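Local structure of uncharacterized protein lp_2219 (Lactobacillus plantarum, 3HFQ) at residues 230-244 / 256-268. The protein is of unknown function but belongs to the lactonase family of seven-bladed beta-propellers, and so may act on a lactone such as 6-phosphogluconolactone. The protein carries 1 engineered substitution. Residues are numbered along the deposited sequence; the frame is centred on the assembly and turned at random.
Sequences KTIPADYTAHNGAAA and VSNRGYNTLAVFA. With PO4 (phosphate ion), chain C.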
ATOM      1  N   LYS A 230     -13.851  14.134  -2.084  1.00 15.67           N
ATOM      2  CA  LYS A 230     -13.180  14.266  -0.789  1.00 19.89           C
ATOM      3  C   LYS A 230     -13.324  12.965  -0.012  1.00 15.10           C
ATOM      4  O   LYS A 230     -14.295  12.234  -0.194  1.00 14.10           O
ATOM      5  CB  LYS A 230     -13.775  15.431   0.016  1.00 24.37           C
ATOM      6  CG  LYS A 230     -13.612  16.787  -0.664  1.00 26.45           C
ATOM      7  CD  LYS A 230     -14.130  17.946   0.188  1.00 38.27           C
ATOM      8  CE  LYS A 230     -13.163  18.315   1.306  1.00 48.10           C
ATOM      9  NZ  LYS A 230     -13.595  19.550   2.028  1.00 54.02           N
ATOM     10  N   THR A 231     -12.360  12.674   0.857  1.00 13.42           N
ATOM     11  CA  THR A 231     -12.400  11.439   1.631  1.00 11.80           C
ATOM     12  C   THR A 231     -12.863  11.660   3.068  1.00 13.96           C
ATOM     13  O   THR A 231     -12.971  10.709   3.840  1.00 14.25           O
ATOM     14  CB  THR A 231     -11.021  10.742   1.650  1.00 10.28           C
ATOM     15  OG1 THR A 231     -10.083  11.541   2.381  1.00 11.94           O
ATOM     16  CG2 THR A 231     -10.505  10.550   0.224  1.00 13.52           C
ATOM     17  N   ILE A 232     -13.140  12.916   3.412  1.00 10.66           N
ATOM     18  CA  ILE A 232     -13.603  13.282   4.755  1.00 10.65           C
ATOM     19  C   ILE A 232     -14.650  14.392   4.655  1.00 13.44           C
ATOM     20  O   ILE A 232     -14.827  14.992   3.593  1.00 13.84           O
ATOM     21  CB  ILE A 232     -12.444  13.794   5.643  1.00 12.63           C
ATOM     22  CG1 ILE A 232     -11.719  14.946   4.942  1.00 17.66           C
ATOM     23  CG2 ILE A 232     -11.489  12.659   5.965  1.00 13.69           C
ATOM     24  CD1 ILE A 232     -10.676  15.633   5.805  1.00 18.91           C
ATOM     25  N   PRO A 233     -15.362  14.675   5.761  1.00 14.41           N
ATOM     26  CA  PRO A 233     -16.384  15.728   5.750  1.00 18.06           C
ATOM     27  C   PRO A 233     -15.820  17.064   5.288  1.00 17.94           C
ATOM     28  O   PRO A 233     -14.655  17.382   5.539  1.00 16.19           O
ATOM     29  CB  PRO A 233     -16.851  15.766   7.201  1.00 17.14           C
ATOM     30  CG  PRO A 233     -16.728  14.335   7.615  1.00 21.04           C
ATOM     31  CD  PRO A 233     -15.367  13.965   7.052  1.00 15.90           C
ATOM     32  N   ALA A 234     -16.655  17.845   4.616  1.00 21.59           N
ATOM     33  CA  ALA A 234     -16.239  19.143   4.106  1.00 28.48           C
ATOM     34  C   ALA A 234     -15.834  20.109   5.217  1.00 28.34           C
ATOM     35  O   ALA A 234     -15.006  20.992   5.001  1.00 29.96           O
ATOM     36  CB  ALA A 234     -17.356  19.748   3.266  1.00 25.78           C
ATOM     37  N   ASP A 235     -16.406  19.940   6.405  1.00 25.37           N
ATOM     38  CA  ASP A 235     -16.088  20.832   7.513  1.00 28.37           C
ATOM     39  C   ASP A 235     -14.988  20.356   8.463  1.00 30.92           C
ATOM     40  O   ASP A 235     -14.647  21.064   9.411  1.00 29.33           O
ATOM     41  CB  ASP A 235     -17.352  21.149   8.320  1.00 37.03           C
ATOM     42  CG  ASP A 235     -18.085  19.904   8.770  1.00 44.86           C
ATOM     43  OD1 ASP A 235     -17.486  18.808   8.729  1.00 43.67           O
ATOM     44  OD2 ASP A 235     -19.262  20.023   9.177  1.00 49.08           O
ATOM     45  N   TYR A 236     -14.431  19.169   8.225  1.00 23.80           N
ATOM     46  CA  TYR A 236     -13.364  18.675   9.094  1.00 25.28           C
ATOM     47  C   TYR A 236     -12.061  19.363   8.693  1.00 27.00           C
ATOM     48  O   TYR A 236     -11.430  19.001   7.699  1.00 30.36           O
ATOM     49  CB  TYR A 236     -13.201  17.159   8.973  1.00 23.51           C
ATOM     50  CG  TYR A 236     -12.363  16.571  10.088  1.00 23.52           C
ATOM     51  CD1 TYR A 236     -12.873  16.456  11.383  1.00 17.66           C
ATOM     52  CD2 TYR A 236     -11.041  16.180   9.863  1.00 20.96           C
ATOM     53  CE1 TYR A 236     -12.085  15.960  12.427  1.00 23.15           C
ATOM     54  CE2 TYR A 236     -10.246  15.685  10.900  1.00 17.78           C
ATOM     55  CZ  TYR A 236     -10.773  15.583  12.179  1.00 20.92           C
ATOM     56  OH  TYR A 236      -9.985  15.112  13.205  1.00 19.05           O
ATOM     57  N   THR A 237     -11.657  20.345   9.492  1.00 25.13           N
ATOM     58  CA  THR A 237     -10.461  21.134   9.225  1.00 26.64           C
ATOM     59  C   THR A 237      -9.167  20.694   9.902  1.00 26.42           C
ATOM     60  O   THR A 237      -8.102  21.231   9.599  1.00 27.11           O
ATOM     61  CB  THR A 237     -10.724  22.606   9.586  1.00 30.49           C
ATOM     62  OG1 THR A 237     -11.330  22.673  10.883  1.00 28.97           O
ATOM     63  CG2 THR A 237     -11.658  23.244   8.567  1.00 34.74           C
ATOM     64  N   ALA A 238      -9.246  19.727  10.811  1.00 21.40           N
ATOM     65  CA  ALA A 238      -8.052  19.247  11.502  1.00 20.17           C
ATOM     66  C   ALA A 238      -7.186  18.411  10.562  1.00 20.04           C
ATOM     67  O   ALA A 238      -7.587  18.118   9.439  1.00 22.94           O
ATOM     68  CB  ALA A 238      -8.447  18.425  12.728  1.00 19.01           C
ATOM     69  N   HIS A 239      -6.002  18.028  11.028  1.00 21.84           N
ATOM     70  CA  HIS A 239      -5.078  17.237  10.220  1.00 23.30           C
ATOM     71  C   HIS A 239      -5.661  15.916   9.737  1.00 17.64           C
ATOM     72  O   HIS A 239      -6.319  15.198  10.485  1.00 13.96           O
ATOM     73  CB  HIS A 239      -3.786  16.963  11.007  1.00 26.64           C
ATOM     74  CG  HIS A 239      -2.828  16.039  10.309  1.00 34.44           C
ATOM     75  ND1 HIS A 239      -3.001  14.673  10.269  1.00 38.60           N
ATOM     76  CD2 HIS A 239      -1.690  16.296   9.618  1.00 35.05           C
ATOM     77  CE1 HIS A 239      -2.011  14.125   9.584  1.00 35.43           C
ATOM     78  NE2 HIS A 239      -1.204  15.086   9.179  1.00 39.00           N
ATOM     79  N   ASN A 240      -5.439  15.617   8.464  1.00 15.27           N
ATOM     80  CA  ASN A 240      -5.884  14.360   7.898  1.00 14.77           C
ATOM     81  C   ASN A 240      -5.021  14.019   6.708  1.00 15.26           C
ATOM     82  O   ASN A 240      -4.759  14.865   5.848  1.00 15.40           O
ATOM     83  CB  ASN A 240      -7.341  14.392   7.438  1.00 14.11           C
ATOM     84  CG  ASN A 240      -7.855  13.002   7.082  1.00 13.25           C
ATOM     85  OD1 ASN A 240      -8.164  12.203   7.965  1.00 11.92           O
ATOM     86  ND2 ASN A 240      -7.914  12.697   5.791  1.00 11.26           N
ATOM     87  N   GLY A 241      -4.571  12.773   6.674  1.00 12.50           N
ATOM     88  CA  GLY A 241      -3.758  12.309   5.572  1.00 11.17           C
ATOM     89  C   GLY A 241      -4.324  10.987   5.095  1.00 11.57           C
ATOM     90  O   GLY A 241      -4.303  10.006   5.833  1.00 12.35           O
ATOM     91  N   ALA A 242      -4.859  10.953   3.879  1.00 12.70           N
ATOM     92  CA  ALA A 242      -5.399   9.706   3.349  1.00 11.28           C
ATOM     93  C   ALA A 242      -4.199   8.771   3.195  1.00 12.78           C
ATOM     94  O   ALA A 242      -3.075   9.236   3.015  1.00 12.48           O
ATOM     95  CB  ALA A 242      -6.078   9.951   2.008  1.00  8.95           C
ATOM     96  N   ALA A 243      -4.421   7.462   3.269  1.00 10.07           N
ATOM     97  CA  ALA A 243      -3.304   6.526   3.169  1.00  8.88           C
ATOM     98  C   ALA A 243      -3.473   5.392   2.164  1.00 12.44           C
ATOM     99  O   ALA A 243      -3.044   5.502   1.013  1.00 12.03           O
ATOM    100  CB  ALA A 243      -2.993   5.948   4.556  1.00  8.19           C
ATOM    101  N   ALA A 244      -4.082   4.297   2.608  1.00 10.41           N
ATOM    102  CA  ALA A 244      -4.283   3.132   1.754  1.00 11.14           C
ATOM    103  C   ALA A 244      -5.571   3.215   0.955  1.00 12.83           C
ATOM    104  O   ALA A 244      -6.530   3.863   1.372  1.00 10.49           O
ATOM    105  CB  ALA A 244      -4.282   1.866   2.599  1.00 11.16           C
ATOM    106  N   VAL A 256     -10.846   3.711   1.321  1.00  7.67           N
ATOM    107  CA  VAL A 256      -9.653   4.503   1.606  1.00  7.43           C
ATOM    108  C   VAL A 256      -9.572   4.772   3.108  1.00 12.33           C
ATOM    109  O   VAL A 256     -10.599   4.939   3.767  1.00 12.84           O
ATOM    110  CB  VAL A 256      -9.659   5.850   0.825  1.00 11.83           C
ATOM    111  CG1 VAL A 256     -10.802   6.735   1.291  1.00 11.44           C
ATOM    112  CG2 VAL A 256      -8.325   6.561   1.002  1.00 13.21           C
ATOM    113  N   SER A 257      -8.359   4.780   3.659  1.00  9.12           N
ATOM    114  CA  SER A 257      -8.199   5.041   5.084  1.00  7.65           C
ATOM    115  C   SER A 257      -7.766   6.485   5.324  1.00 15.75           C
ATOM    116  O   SER A 257      -7.016   7.066   4.534  1.00 11.25           O
ATOM    117  CB  SER A 257      -7.186   4.068   5.704  1.00  8.40           C
ATOM    118  OG  SER A 257      -5.900   4.209   5.126  1.00 12.66           O
ATOM    119  N   ASN A 258      -8.254   7.057   6.421  1.00 12.92           N
ATOM    120  CA  ASN A 258      -7.954   8.434   6.789  1.00 11.60           C
ATOM    121  C   ASN A 258      -7.214   8.510   8.121  1.00 13.17           C
ATOM    122  O   ASN A 258      -7.721   8.045   9.142  1.00 10.53           O
ATOM    123  CB  ASN A 258      -9.254   9.243   6.900  1.00 10.39           C
ATOM    124  CG  ASN A 258      -9.955   9.420   5.564  1.00  9.58           C
ATOM    125  OD1 ASN A 258     -11.062   8.919   5.353  1.00 19.45           O
ATOM    126  ND2 ASN A 258      -9.313  10.133   4.655  1.00  7.95           N
ATOM    127  N   ARG A 259      -6.018   9.093   8.107  1.00  9.90           N
ATOM    128  CA  ARG A 259      -5.227   9.257   9.325  1.00 11.26           C
ATOM    129  C   ARG A 259      -5.504  10.644   9.889  1.00 12.48           C
ATOM    130  O   ARG A 259      -5.093  11.656   9.318  1.00 13.82           O
ATOM    131  CB  ARG A 259      -3.741   9.117   9.021  1.00 11.15           C
ATOM    132  CG  ARG A 259      -3.317   7.716   8.641  1.00 11.16           C
ATOM    133  CD  ARG A 259      -1.888   7.724   8.136  1.00 13.50           C
ATOM    134  NE  ARG A 259      -1.786   8.407   6.847  1.00 14.74           N
ATOM    135  CZ  ARG A 259      -0.666   8.506   6.139  1.00 17.14           C
ATOM    136  NH1 ARG A 259       0.456   7.968   6.601  1.00 12.38           N
ATOM    137  NH2 ARG A 259      -0.671   9.121   4.960  1.00 15.76           N
ATOM    138  N   GLY A 260      -6.196  10.680  11.020  1.00  8.78           N
ATOM    139  CA  GLY A 260      -6.563  11.941  11.642  1.00 13.94           C
ATOM    140  C   GLY A 260      -8.046  11.831  11.938  1.00 15.82           C
ATOM    141  O   GLY A 260      -8.457  11.821  13.097  1.00 15.07           O
ATOM    142  N   TYR A 261      -8.856  11.741  10.887  1.00 13.61           N
ATOM    143  CA  TYR A 261     -10.295  11.585  11.065  1.00 13.63           C
ATOM    144  C   TYR A 261     -10.492  10.133  11.500  1.00 14.00           C
ATOM    145  O   TYR A 261     -11.537   9.754  12.034  1.00 10.84           O
ATOM    146  CB  TYR A 261     -11.035  11.859   9.748  1.00 11.38           C
ATOM    147  CG  TYR A 261     -12.534  11.988   9.909  1.00 11.28           C
ATOM    148  CD1 TYR A 261     -13.080  12.941  10.770  1.00 13.42           C
ATOM    149  CD2 TYR A 261     -13.405  11.154   9.213  1.00 14.47           C
ATOM    150  CE1 TYR A 261     -14.459  13.053  10.936  1.00 17.99           C
ATOM    151  CE2 TYR A 261     -14.782  11.257   9.372  1.00 18.97           C
ATOM    152  CZ  TYR A 261     -15.301  12.211  10.233  1.00 18.97           C
ATOM    153  OH  TYR A 261     -16.662  12.315  10.392  1.00 19.91           O
ATOM    154  N   ASN A 262      -9.458   9.332  11.258  1.00 12.20           N
ATOM    155  CA  ASN A 262      -9.418   7.919  11.624  1.00 13.89           C
ATOM    156  C   ASN A 262     -10.623   7.074  11.229  1.00 13.64           C
ATOM    157  O   ASN A 262     -11.319   6.513  12.082  1.00 10.26           O
ATOM    158  CB  ASN A 262      -9.162   7.783  13.132  1.00  8.65           C
ATOM    159  CG  ASN A 262      -7.852   8.419  13.558  1.00 12.57           C
ATOM    160  OD1 ASN A 262      -6.884   8.447  12.793  1.00 10.60           O
ATOM    161  ND2 ASN A 262      -7.807   8.921  14.789  1.00 11.23           N
ATOM    162  N   THR A 263     -10.854   6.961   9.926  1.00 11.86           N
ATOM    163  CA  THR A 263     -11.964   6.166   9.418  1.00 10.95           C
ATOM    164  C   THR A 263     -11.576   5.493   8.117  1.00 11.51           C
ATOM    165  O   THR A 263     -10.500   5.725   7.568  1.00  9.00           O
ATOM    166  CB  THR A 263     -13.176   7.034   9.043  1.00 10.96           C
ATOM    167  OG1 THR A 263     -12.804   7.891   7.954  1.00 11.37           O
ATOM    168  CG2 THR A 263     -13.638   7.880  10.215  1.00  8.33           C
ATOM    169  N   LEU A 264     -12.478   4.645   7.644  1.00 11.48           N
ATOM    170  CA  LEU A 264     -12.336   4.010   6.352  1.00  9.36           C
ATOM    171  C   LEU A 264     -13.540   4.624   5.659  1.00  8.69           C
ATOM    172  O   LEU A 264     -14.645   4.604   6.207  1.00 12.63           O
ATOM    173  CB  LEU A 264     -12.502   2.489   6.421  1.00 11.63           C
ATOM    174  CG  LEU A 264     -11.408   1.641   7.078  1.00 13.67           C
ATOM    175  CD1 LEU A 264     -11.632   0.181   6.699  1.00 18.76           C
ATOM    176  CD2 LEU A 264     -10.030   2.095   6.609  1.00 13.37           C
ATOM    177  N   ALA A 265     -13.329   5.217   4.491  1.00 11.32           N
ATOM    178  CA  ALA A 265     -14.432   5.812   3.748  1.00 13.60           C
ATOM    179  C   ALA A 265     -14.740   4.847   2.615  1.00 13.56           C
ATOM    180  O   ALA A 265     -13.838   4.394   1.915  1.00 12.43           O
ATOM    181  CB  ALA A 265     -14.030   7.174   3.197  1.00 13.95           C
ATOM    182  N   VAL A 266     -16.017   4.530   2.444  1.00 11.95           N
ATOM    183  CA  VAL A 266     -16.441   3.597   1.413  1.00  8.53           C
ATOM    184  C   VAL A 266     -17.153   4.321   0.282  1.00 11.06           C
ATOM    185  O   VAL A 266     -18.057   5.133   0.520  1.00 11.63           O
ATOM    186  CB  VAL A 266     -17.403   2.545   1.994  1.00 10.18           C
ATOM    187  CG1 VAL A 266     -17.677   1.466   0.963  1.00 11.08           C
ATOM    188  CG2 VAL A 266     -16.813   1.951   3.269  1.00 11.51           C
ATOM    189  N   PHE A 267     -16.747   4.018  -0.946  1.00 10.69           N
ATOM    190  CA  PHE A 267     -17.340   4.633  -2.129  1.00 13.47           C
ATOM    191  C   PHE A 267     -17.884   3.585  -3.083  1.00 13.62           C
ATOM    192  O   PHE A 267     -17.280   2.528  -3.273  1.00 13.66           O
ATOM    193  CB  PHE A 267     -16.306   5.458  -2.907  1.00 11.81           C
ATOM    194  CG  PHE A 267     -15.753   6.629  -2.154  1.00 15.79           C
ATOM    195  CD1 PHE A 267     -14.746   6.456  -1.209  1.00 14.58           C
ATOM    196  CD2 PHE A 267     -16.223   7.915  -2.413  1.00 15.24           C
ATOM    197  CE1 PHE A 267     -14.212   7.543  -0.532  1.00 11.86           C
ATOM    198  CE2 PHE A 267     -15.694   9.012  -1.741  1.00 17.51           C
ATOM    199  CZ  PHE A 267     -14.686   8.828  -0.800  1.00 15.66           C
ATOM    200  N   ALA A 268     -19.028   3.886  -3.684  1.00 11.79           N
ATOM    201  CA  ALA A 268     -19.620   2.997  -4.667  1.00 14.80           C
ATOM    202  C   ALA A 268     -19.064   3.483  -6.002  1.00 13.92           C
ATOM    203  O   ALA A 268     -19.080   4.687  -6.281  1.00 10.97           O
ATOM    204  CB  ALA A 268     -21.140   3.121  -4.651  1.00 13.71           C
TER
HETATM  205  P   PO4 C 402       3.422   8.987   4.571  1.00 18.55           P
HETATM  206  O1  PO4 C 402       3.473   9.754   5.946  1.00 21.26           O
HETATM  207  O2  PO4 C 402       2.101   8.133   4.490  1.00 16.27           O
HETATM  208  O3  PO4 C 402       3.455  10.025   3.383  1.00 26.00           O
HETATM  209  O4  PO4 C 402       4.666   8.023   4.457  1.00 24.62           O
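Strands 241-244 and 256-259 pair antiparallel, their axes 4.6 Å apart at closest approach, with Gly241 and Arg259 as a hydrogen-bonded pair and Ala242 and Asn258 as a non-hydrogen-bonded one. Arg259 also folds its side chain back over the strand it pairs with: a bend at chi3 (-69°) brings Arg259 NE to Gly241 O at 3.1 Å in a nearly straight bond (171°). That oxygen already accepts from Arg259 N, and the two donors approach from opposite faces of its carbonyl plane. Arg259 NH2 reaches Ala242 O, the methyl of Ala243 lies over one guanidinium face, and phosphate O2 accepts from both Arg259 NH1 (2.7 Å) and Arg259 NH2 (3.0 Å). Glu206 forms a salt bridge with this arginine, while His144 and Arg190 also hydrogen-bond the ion. The loop before Gly241 packs against Tyr261. This ring's edge points into the face of Tyr236, CD1 over the ring centre and planes at 63°, and Pro233 CD sits over a Tyr261 face in a CH-pi contact, 3.8 Å from the centroid. The pairing joins the first two strands of a four-stranded propeller blade; the phosphate, probably from the crystallisation liquor, is consistent with an anion-accepting pocket beside it.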